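Local coordinates for substrate-binding protein (Synechococcus sp., PDB 6WPN) that probably binds a sugar or oligosaccharide in the periplasm of a marine cyanobacterium, as the solute-binding component of an uptake system, at residues G102-L111 with V304-V315; T29-L37 with T83-N91. All coordinates share one frame; numbering follows the deposited sequence.

Interaction 1: residues G102-L111 with V304-V315; sequences GGLTDLTALL and VPRQSQQAGEAV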
loop_
_atom_site.group_PDB
_atom_site.type_symbol
_atom_site.label_atom_id
_atom_site.label_comp_id
_atom_site.label_asym_id
_atom_site.label_seq_id
_atom_site.Cartn_x
_atom_site.Cartn_y
_atom_site.Cartn_z
ATOM N N GLY A 102 11.372 -13.970 15.760
ATOM C CA GLY A 102 10.667 -15.111 16.317
ATOM C C GLY A 102 9.342 -14.796 16.977
ATOM O O GLY A 102 8.905 -15.543 17.858
ATOM N N GLY A 103 8.676 -13.722 16.564
ATOM C CA GLY A 103 7.425 -13.323 17.179
ATOM C C GLY A 103 6.154 -13.855 16.555
ATOM O O GLY A 103 5.077 -13.674 17.129
ATOM N N LEU A 104 6.229 -14.501 15.398
ATOM C CA LEU A 104 5.040 -14.992 14.717
ATOM C C LEU A 104 5.019 -16.513 14.704
ATOM O O LEU A 104 6.054 -17.160 14.515
ATOM C CB LEU A 104 4.977 -14.459 13.284
ATOM C CG LEU A 104 4.916 -12.936 13.190
ATOM C CD1 LEU A 104 4.671 -12.488 11.756
ATOM C CD2 LEU A 104 3.856 -12.388 14.135
ATOM N N THR A 105 3.828 -17.075 14.886
ATOM C CA THR A 105 3.677 -18.521 14.871
ATOM C C THR A 105 3.856 -19.043 13.454
ATOM O O THR A 105 3.328 -18.475 12.495
ATOM C CB THR A 105 2.296 -18.922 15.393
ATOM O OG1 THR A 105 2.119 -18.429 16.726
ATOM C CG2 THR A 105 2.138 -20.436 15.393
ATOM N N ASP A 106 4.616 -20.125 13.321
ATOM C CA ASP A 106 4.647 -20.853 12.060
ATOM C C ASP A 106 3.319 -21.578 11.901
ATOM O O ASP A 106 3.054 -22.568 12.590
ATOM C CB ASP A 106 5.820 -21.825 12.027
ATOM C CG ASP A 106 6.077 -22.382 10.639
ATOM O OD1 ASP A 106 5.256 -22.144 9.727
ATOM O OD2 ASP A 106 7.112 -23.054 10.453
ATOM N N LEU A 107 2.475 -21.071 11.002
ATOM C CA LEU A 107 1.119 -21.585 10.862
ATOM C C LEU A 107 1.075 -22.934 10.155
ATOM O O LEU A 107 0.070 -23.644 10.269
ATOM C CB LEU A 107 0.261 -20.564 10.107
ATOM C CG LEU A 107 0.307 -19.136 10.660
ATOM C CD1 LEU A 107 -0.480 -18.190 9.781
ATOM C CD2 LEU A 107 -0.215 -19.101 12.087
ATOM N N THR A 108 2.140 -23.302 9.436
ATOM C CA THR A 108 2.155 -24.565 8.700
ATOM C C THR A 108 1.771 -25.744 9.589
ATOM O O THR A 108 1.109 -26.684 9.135
ATOM C CB THR A 108 3.535 -24.789 8.078
ATOM O OG1 THR A 108 3.909 -23.638 7.311
ATOM C CG2 THR A 108 3.523 -26.006 7.171
ATOM N N ALA A 109 2.160 -25.705 10.865
ATOM C CA ALA A 109 1.821 -26.801 11.768
ATOM C C ALA A 109 0.323 -26.853 12.047
ATOM O O ALA A 109 -0.246 -27.940 12.204
ATOM C CB ALA A 109 2.607 -26.669 13.072
ATOM N N LEU A 110 -0.334 -25.694 12.119
ATOM C CA LEU A 110 -1.748 -25.638 12.465
ATOM C C LEU A 110 -2.666 -25.512 11.256
ATOM O O LEU A 110 -3.875 -25.733 11.394
ATOM C CB LEU A 110 -2.016 -24.467 13.418
ATOM C CG LEU A 110 -1.425 -24.563 14.824
ATOM C CD1 LEU A 110 -1.767 -23.313 15.607
ATOM C CD2 LEU A 110 -1.927 -25.807 15.545
ATOM N N LEU A 111 -2.132 -25.165 10.090
ATOM C CA LEU A 111 -2.980 -24.957 8.927
ATOM C C LEU A 111 -3.546 -26.292 8.447
ATOM O O LEU A 111 -2.832 -27.301 8.427
ATOM C CB LEU A 111 -2.200 -24.284 7.797
ATOM C CG LEU A 111 -1.863 -22.798 7.961
ATOM C CD1 LEU A 111 -0.906 -22.343 6.868
ATOM C CD2 LEU A 111 -3.129 -21.954 7.944
ATOM N N VAL A 304 -0.408 -14.680 13.566
ATOM C CA VAL A 304 -0.684 -15.162 14.917
ATOM C C VAL A 304 0.578 -15.047 15.770
ATOM O O VAL A 304 1.536 -15.809 15.568
ATOM C CB VAL A 304 -1.199 -16.612 14.892
ATOM C CG1 VAL A 304 -1.522 -17.089 16.309
ATOM C CG2 VAL A 304 -2.411 -16.731 13.988
ATOM N N PRO A 305 0.615 -14.132 16.738
ATOM C CA PRO A 305 1.806 -13.997 17.589
ATOM C C PRO A 305 2.130 -15.291 18.320
ATOM O O PRO A 305 1.238 -16.049 18.705
ATOM C CB PRO A 305 1.411 -12.885 18.565
ATOM C CG PRO A 305 0.398 -12.079 17.801
ATOM C CD PRO A 305 -0.387 -13.090 17.020
ATOM N N ARG A 306 3.430 -15.549 18.493
ATOM C CA ARG A 306 3.845 -16.777 19.164
ATOM C C ARG A 306 3.397 -16.806 20.619
ATOM O O ARG A 306 3.181 -17.887 21.177
ATOM C CB ARG A 306 5.362 -16.954 19.073
ATOM C CG ARG A 306 5.823 -17.788 17.883
ATOM C CD ARG A 306 7.222 -18.347 18.103
ATOM N NE ARG A 306 7.297 -19.121 19.338
ATOM C CZ ARG A 306 8.385 -19.754 19.766
ATOM N NH1 ARG A 306 9.506 -19.715 19.060
ATOM N NH2 ARG A 306 8.349 -20.432 20.906
ATOM N N GLN A 307 3.246 -15.639 21.247
ATOM C CA GLN A 307 2.752 -15.599 22.618
ATOM C C GLN A 307 1.285 -15.984 22.735
ATOM O O GLN A 307 0.811 -16.189 23.857
ATOM C CB GLN A 307 2.957 -14.209 23.226
ATOM C CG GLN A 307 4.295 -14.015 23.921
ATOM C CD GLN A 307 5.463 -13.964 22.957
ATOM O OE1 GLN A 307 5.316 -13.558 21.802
ATOM N NE2 GLN A 307 6.634 -14.380 23.430
ATOM N N SER A 308 0.556 -16.071 21.625
ATOM C CA SER A 308 -0.857 -16.423 21.693
ATOM C C SER A 308 -1.036 -17.812 22.296
ATOM O O SER A 308 -0.424 -18.784 21.844
ATOM C CB SER A 308 -1.486 -16.365 20.303
ATOM O OG SER A 308 -2.820 -16.836 20.339
ATOM N N GLN A 309 -1.887 -17.901 23.315
ATOM C CA GLN A 309 -2.183 -19.165 23.974
ATOM C C GLN A 309 -3.383 -19.880 23.363
ATOM O O GLN A 309 -3.761 -20.954 23.843
ATOM C CB GLN A 309 -2.409 -18.934 25.473
ATOM C CG GLN A 309 -1.280 -18.166 26.169
ATOM C CD GLN A 309 -0.008 -18.987 26.335
ATOM O OE1 GLN A 309 0.247 -19.550 27.403
ATOM N NE2 GLN A 309 0.805 -19.046 25.285
ATOM N N GLN A 310 -3.985 -19.315 22.322
ATOM C CA GLN A 310 -5.076 -19.941 21.582
ATOM C C GLN A 310 -4.754 -19.950 20.096
ATOM O O GLN A 310 -5.546 -19.514 19.258
ATOM C CB GLN A 310 -6.401 -19.219 21.808
ATOM C CG GLN A 310 -6.573 -18.572 23.167
ATOM C CD GLN A 310 -7.920 -17.877 23.302
ATOM O OE1 GLN A 310 -8.954 -18.416 22.899
ATOM N NE2 GLN A 310 -7.909 -16.665 23.847
ATOM N N ALA A 311 -3.568 -20.460 19.752
ATOM C CA ALA A 311 -3.097 -20.396 18.372
ATOM C C ALA A 311 -4.043 -21.115 17.419
ATOM O O ALA A 311 -4.311 -20.624 16.317
ATOM C CB ALA A 311 -1.686 -20.973 18.275
ATOM N N GLY A 312 -4.568 -22.272 17.826
ATOM C CA GLY A 312 -5.473 -23.010 16.954
ATOM C C GLY A 312 -6.739 -22.237 16.637
ATOM O O GLY A 312 -7.160 -22.160 15.480
ATOM N N GLU A 313 -7.368 -21.659 17.664
ATOM C CA GLU A 313 -8.544 -20.829 17.430
ATOM C C GLU A 313 -8.186 -19.592 16.620
ATOM O O GLU A 313 -8.992 -19.127 15.804
ATOM C CB GLU A 313 -9.182 -20.425 18.760
ATOM C CG GLU A 313 -9.921 -21.545 19.479
ATOM C CD GLU A 313 -11.309 -21.816 18.912
ATOM O OE1 GLU A 313 -11.952 -22.784 19.373
ATOM O OE2 GLU A 313 -11.762 -21.066 18.017
ATOM N N ALA A 314 -6.990 -19.045 16.838
ATOM C CA ALA A 314 -6.558 -17.880 16.076
ATOM C C ALA A 314 -6.431 -18.210 14.596
ATOM O O ALA A 314 -6.804 -17.403 13.738
ATOM C CB ALA A 314 -5.232 -17.357 16.626
ATOM N N VAL A 315 -5.888 -19.387 14.278
ATOM C CA VAL A 315 -5.797 -19.807 12.885
ATOM C C VAL A 315 -7.188 -19.981 12.290
ATOM O O VAL A 315 -7.438 -19.609 11.136
ATOM C CB VAL A 315 -4.955 -21.091 12.768
ATOM C CG1 VAL A 315 -5.043 -21.659 11.355
ATOM C CG2 VAL A 315 -3.511 -20.804 13.147
#
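Thr105 grips the carbonyl of Val304 twice. Its backbone N lies 2.7 Å from Val304 O, nearly in line with the C=O bond, and its OG1 gives a second hydrogen bond of 2.9 Å to Val304 O from well above the carbonyl plane. The hydroxyl can reach back to that oxygen because chi1 of -59° sets OG1 beside the backbone N and leaves CG2 anti to it. Two residues along on each side, across the Leu104-Pro305 pair, Arg306 N donates to Gly103 O at 2.8 Å, again from above the plane, so the two backbone bonds flank a single beta bridge. Gly103 O also takes a CA-H contact from Pro305. The aliphatic part of Arg306 lies along the loop backbone, with CD 3.3 Å from Gly102 O and CG against Leu104 O.

Beyond the bridge the contact becomes apolar. Leu107 CD2 touches both Val304 CG2, at 3.7 Å, and Val315 CG2. Leu110 CD1 sits 3.5 Å from Ala311 CB and also meets Val315 CG2, while Leu111 CD2 reaches the other methyl, Val315 CG1. The N-terminal end of helix 311-321 thus packs against the loop after helix 92-99; Leu107 and Leu111 of this loop also touch Ile137 of strand 137-149, and Leu104 rests on Leu90 of strand 87-90.

Interaction 2: residues T29-L37 with T83-N91; sequences TLQLWTLQL and TAPDVVNLN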
loop_
_atom_site.group_PDB
_atom_site.type_symbol
_atom_site.label_atom_id
_atom_site.label_comp_id
_atom_site.label_asym_id
_atom_site.label_seq_id
_atom_site.Cartn_x
_atom_site.Cartn_y
_atom_site.Cartn_z
ATOM N N THR A 29 -11.700 -15.648 25.113
ATOM C CA THR A 29 -11.963 -14.708 24.031
ATOM C C THR A 29 -10.701 -14.389 23.232
ATOM O O THR A 29 -9.589 -14.428 23.759
ATOM C CB THR A 29 -12.559 -13.381 24.558
ATOM O OG1 THR A 29 -11.629 -12.749 25.449
ATOM C CG2 THR A 29 -13.876 -13.629 25.278
ATOM N N LEU A 30 -10.890 -14.073 21.955
ATOM C CA LEU A 30 -9.806 -13.700 21.060
ATOM C C LEU A 30 -9.815 -12.194 20.853
ATOM O O LEU A 30 -10.870 -11.555 20.864
ATOM C CB LEU A 30 -9.952 -14.409 19.713
ATOM C CG LEU A 30 -9.961 -15.936 19.755
ATOM C CD1 LEU A 30 -10.423 -16.516 18.426
ATOM C CD2 LEU A 30 -8.590 -16.464 20.121
ATOM N N GLN A 31 -8.630 -11.622 20.684
ATOM C CA GLN A 31 -8.492 -10.208 20.360
ATOM C C GLN A 31 -7.948 -10.079 18.944
ATOM O O GLN A 31 -6.866 -10.596 18.641
ATOM C CB GLN A 31 -7.603 -9.474 21.364
ATOM C CG GLN A 31 -8.166 -9.359 22.762
ATOM C CD GLN A 31 -7.193 -8.682 23.712
ATOM O OE1 GLN A 31 -5.977 -8.706 23.496
ATOM N NE2 GLN A 31 -7.722 -8.060 24.758
ATOM N N LEU A 32 -8.707 -9.408 18.082
ATOM C CA LEU A 32 -8.322 -9.164 16.698
ATOM C C LEU A 32 -7.838 -7.728 16.558
ATOM O O LEU A 32 -8.479 -6.801 17.062
ATOM C CB LEU A 32 -9.495 -9.418 15.751
ATOM C CG LEU A 32 -9.326 -8.948 14.303
ATOM C CD1 LEU A 32 -8.311 -9.803 13.550
ATOM C CD2 LEU A 32 -10.664 -8.946 13.593
ATOM N N TRP A 33 -6.697 -7.555 15.895
ATOM C CA TRP A 33 -6.092 -6.247 15.669
ATOM C C TRP A 33 -6.063 -5.982 14.170
ATOM O O TRP A 33 -5.436 -6.737 13.420
ATOM C CB TRP A 33 -4.671 -6.201 16.234
ATOM C CG TRP A 33 -4.586 -6.083 17.724
ATOM C CD1 TRP A 33 -5.568 -6.364 18.633
ATOM C CD2 TRP A 33 -3.436 -5.694 18.485
ATOM N NE1 TRP A 33 -5.106 -6.150 19.911
ATOM C CE2 TRP A 33 -3.798 -5.743 19.848
ATOM C CE3 TRP A 33 -2.139 -5.301 18.146
ATOM C CZ2 TRP A 33 -2.910 -5.414 20.871
ATOM C CZ3 TRP A 33 -1.259 -4.973 19.161
ATOM C CH2 TRP A 33 -1.647 -5.034 20.508
ATOM N N THR A 34 -6.725 -4.914 13.735
ATOM C CA THR A 34 -6.748 -4.540 12.328
ATOM C C THR A 34 -6.128 -3.160 12.149
ATOM O O THR A 34 -5.990 -2.390 13.103
ATOM C CB THR A 34 -8.175 -4.548 11.751
ATOM O OG1 THR A 34 -9.004 -3.644 12.493
ATOM C CG2 THR A 34 -8.771 -5.943 11.820
ATOM N N LEU A 35 -5.767 -2.852 10.905
ATOM C CA LEU A 35 -5.040 -1.633 10.569
ATOM C C LEU A 35 -5.926 -0.690 9.770
ATOM O O LEU A 35 -6.389 -1.046 8.681
ATOM C CB LEU A 35 -3.780 -1.959 9.769
ATOM C CG LEU A 35 -2.711 -2.736 10.523
ATOM C CD1 LEU A 35 -1.439 -2.831 9.695
ATOM C CD2 LEU A 35 -2.457 -2.067 11.853
ATOM N N GLN A 36 -6.140 0.507 10.310
ATOM C CA GLN A 36 -6.812 1.621 9.633
ATOM C C GLN A 36 -8.066 1.152 8.889
ATOM O O GLN A 36 -8.214 1.326 7.679
ATOM C CB GLN A 36 -5.846 2.334 8.684
ATOM C CG GLN A 36 -4.749 3.155 9.383
ATOM C CD GLN A 36 -5.214 4.509 9.910
ATOM O OE1 GLN A 36 -6.386 4.701 10.235
ATOM N NE2 GLN A 36 -4.281 5.452 10.012
ATOM N N LEU A 37 -8.979 0.554 9.648
ATOM C CA LEU A 37 -10.258 0.097 9.119
ATOM C C LEU A 37 -11.415 0.887 9.720
ATOM O O LEU A 37 -12.543 0.396 9.786
ATOM C CB LEU A 37 -10.447 -1.396 9.397
ATOM C CG LEU A 37 -9.490 -2.376 8.720
ATOM C CD1 LEU A 37 -9.722 -3.797 9.217
ATOM C CD2 LEU A 37 -9.642 -2.297 7.209
ATOM N N THR A 83 -0.397 -10.472 27.396
ATOM C CA THR A 83 -1.751 -10.449 26.851
ATOM C C THR A 83 -1.692 -10.156 25.358
ATOM O O THR A 83 -2.407 -9.301 24.827
ATOM C CB THR A 83 -2.637 -9.436 27.572
ATOM O OG1 THR A 83 -2.010 -8.150 27.556
ATOM C CG2 THR A 83 -2.894 -9.863 29.013
ATOM N N ALA A 84 -0.822 -10.882 24.664
ATOM C CA ALA A 84 -0.606 -10.633 23.248
ATOM C C ALA A 84 -1.870 -10.963 22.459
ATOM O O ALA A 84 -2.572 -11.926 22.783
ATOM C CB ALA A 84 0.567 -11.465 22.729
ATOM N N PRO A 85 -2.188 -10.183 21.428
ATOM C CA PRO A 85 -3.378 -10.476 20.626
ATOM C C PRO A 85 -3.216 -11.797 19.896
ATOM O O PRO A 85 -2.114 -12.328 19.744
ATOM C CB PRO A 85 -3.454 -9.297 19.651
ATOM C CG PRO A 85 -2.050 -8.793 19.572
ATOM C CD PRO A 85 -1.454 -9.010 20.927
ATOM N N ASP A 86 -4.346 -12.341 19.455
ATOM C CA ASP A 86 -4.319 -13.653 18.824
ATOM C C ASP A 86 -4.172 -13.588 17.308
ATOM O O ASP A 86 -3.457 -14.412 16.727
ATOM C CB ASP A 86 -5.582 -14.427 19.211
ATOM C CG ASP A 86 -5.705 -14.613 20.718
ATOM O OD1 ASP A 86 -6.583 -13.972 21.332
ATOM O OD2 ASP A 86 -4.901 -15.377 21.293
ATOM N N VAL A 87 -4.812 -12.620 16.656
ATOM C CA VAL A 87 -4.656 -12.391 15.222
ATOM C C VAL A 87 -4.309 -10.927 15.010
ATOM O O VAL A 87 -5.017 -10.040 15.498
ATOM C CB VAL A 87 -5.924 -12.755 14.422
ATOM C CG1 VAL A 87 -5.704 -12.481 12.950
ATOM C CG2 VAL A 87 -6.303 -14.211 14.632
ATOM N N VAL A 88 -3.225 -10.674 14.287
ATOM C CA VAL A 88 -2.757 -9.319 14.038
ATOM C C VAL A 88 -2.705 -9.091 12.537
ATOM O O VAL A 88 -2.240 -9.951 11.781
ATOM C CB VAL A 88 -1.377 -9.060 14.675
ATOM C CG1 VAL A 88 -0.988 -7.602 14.517
ATOM C CG2 VAL A 88 -1.400 -9.435 16.129
ATOM N N ASN A 89 -3.166 -7.919 12.117
ATOM C CA ASN A 89 -3.172 -7.524 10.715
ATOM C C ASN A 89 -1.844 -6.854 10.374
ATOM O O ASN A 89 -1.484 -5.839 10.980
ATOM C CB ASN A 89 -4.347 -6.586 10.444
ATOM C CG ASN A 89 -4.385 -6.092 9.026
ATOM O OD1 ASN A 89 -4.788 -4.961 8.774
ATOM N ND2 ASN A 89 -3.976 -6.936 8.087
ATOM N N LEU A 90 -1.122 -7.418 9.408
ATOM C CA LEU A 90 0.206 -6.937 9.063
ATOM C C LEU A 90 0.311 -6.737 7.558
ATOM O O LEU A 90 -0.578 -7.115 6.791
ATOM C CB LEU A 90 1.292 -7.919 9.525
ATOM C CG LEU A 90 1.388 -8.258 11.011
ATOM C CD1 LEU A 90 2.594 -9.146 11.257
ATOM C CD2 LEU A 90 1.459 -7.003 11.849
ATOM N N ASN A 91 1.423 -6.139 7.147
ATOM C CA ASN A 91 1.839 -6.009 5.762
ATOM C C ASN A 91 3.236 -6.605 5.626
ATOM O O ASN A 91 3.939 -6.777 6.629
ATOM C CB ASN A 91 1.831 -4.544 5.294
ATOM C CG ASN A 91 2.906 -3.710 5.943
ATOM O OD1 ASN A 91 3.326 -3.978 7.064
ATOM N ND2 ASN A 91 3.365 -2.687 5.232
#
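Trp33 and Pro85 meet because chi1 of -76° sets the indole CG anti to the carbonyl carbon of Trp33 and swings the indole to the Pro85 side. Pro85 CG stands over one face of the indole, 3.5 Å from the centroid of the six-membered ring and almost on its normal, a CH-pi contact; Pro85 CB lies nearer the pyrrole part, 3.6 Å from Trp33 NE1. In Asp86 the carboxylate swings back beside its own backbone N (chi1 -59°), which brings OD1 to Gln31 N at 3.2 Å through its anti lone pair. Asp86 N in turn donates to Gln31 O, and OD2 is held by Ser308.

These bonds lead into the parallel pairing of strands 30-35 and 87-90, inclined by 8°, with Trp33 N to Val87 O at 3.0 Å and Asn89 N to Trp33 O at 2.9 Å. Strand 61-66, helix 72-80 and strand 87-90 form a beta-alpha-beta crossover that passes over strand 30-35, which lies between the two parallel strands, consistent with the alpha/beta lobes of periplasmic binding proteins. Leu75 and Ala78 of that helix also touch Trp33, and an alanine in place of this tryptophan would probably leave Pro85 without its aromatic cover and open a gap beneath the helix.

On the sheet face of Leu32 and Val87, Leu32 CD1 packs 3.8 Å from Val87 CG1. Further along, Asn89 OD1 accepts a weak bond from Leu35 N, while its ND2 is bound to Thr301 O of strand 295-303.

In the fold
Interactions 1 and 2 lie with their centres about 12 Å apart on the same side of the chain's centre and touch directly. Ser308 OG is 2.7 Å from Asp86 OD2, a probable hydrogen bond that ties the turn before helix 311-321 to the carboxylate just ahead of strand 87-90. A second probable bond, Gln310 NE2 to Thr29 O at 2.8 Å, reaches the residue preceding strand 30-35. On the far side of Ser308 from Gln310, Pro305 CG packs 3.2 Å from Pro85 O. Residues 304-315 therefore face both the 102-111 loop and the sheet, and the two contacts together join that loop, helix 311-321 and the parallel strands of a putative sugar-binding protein.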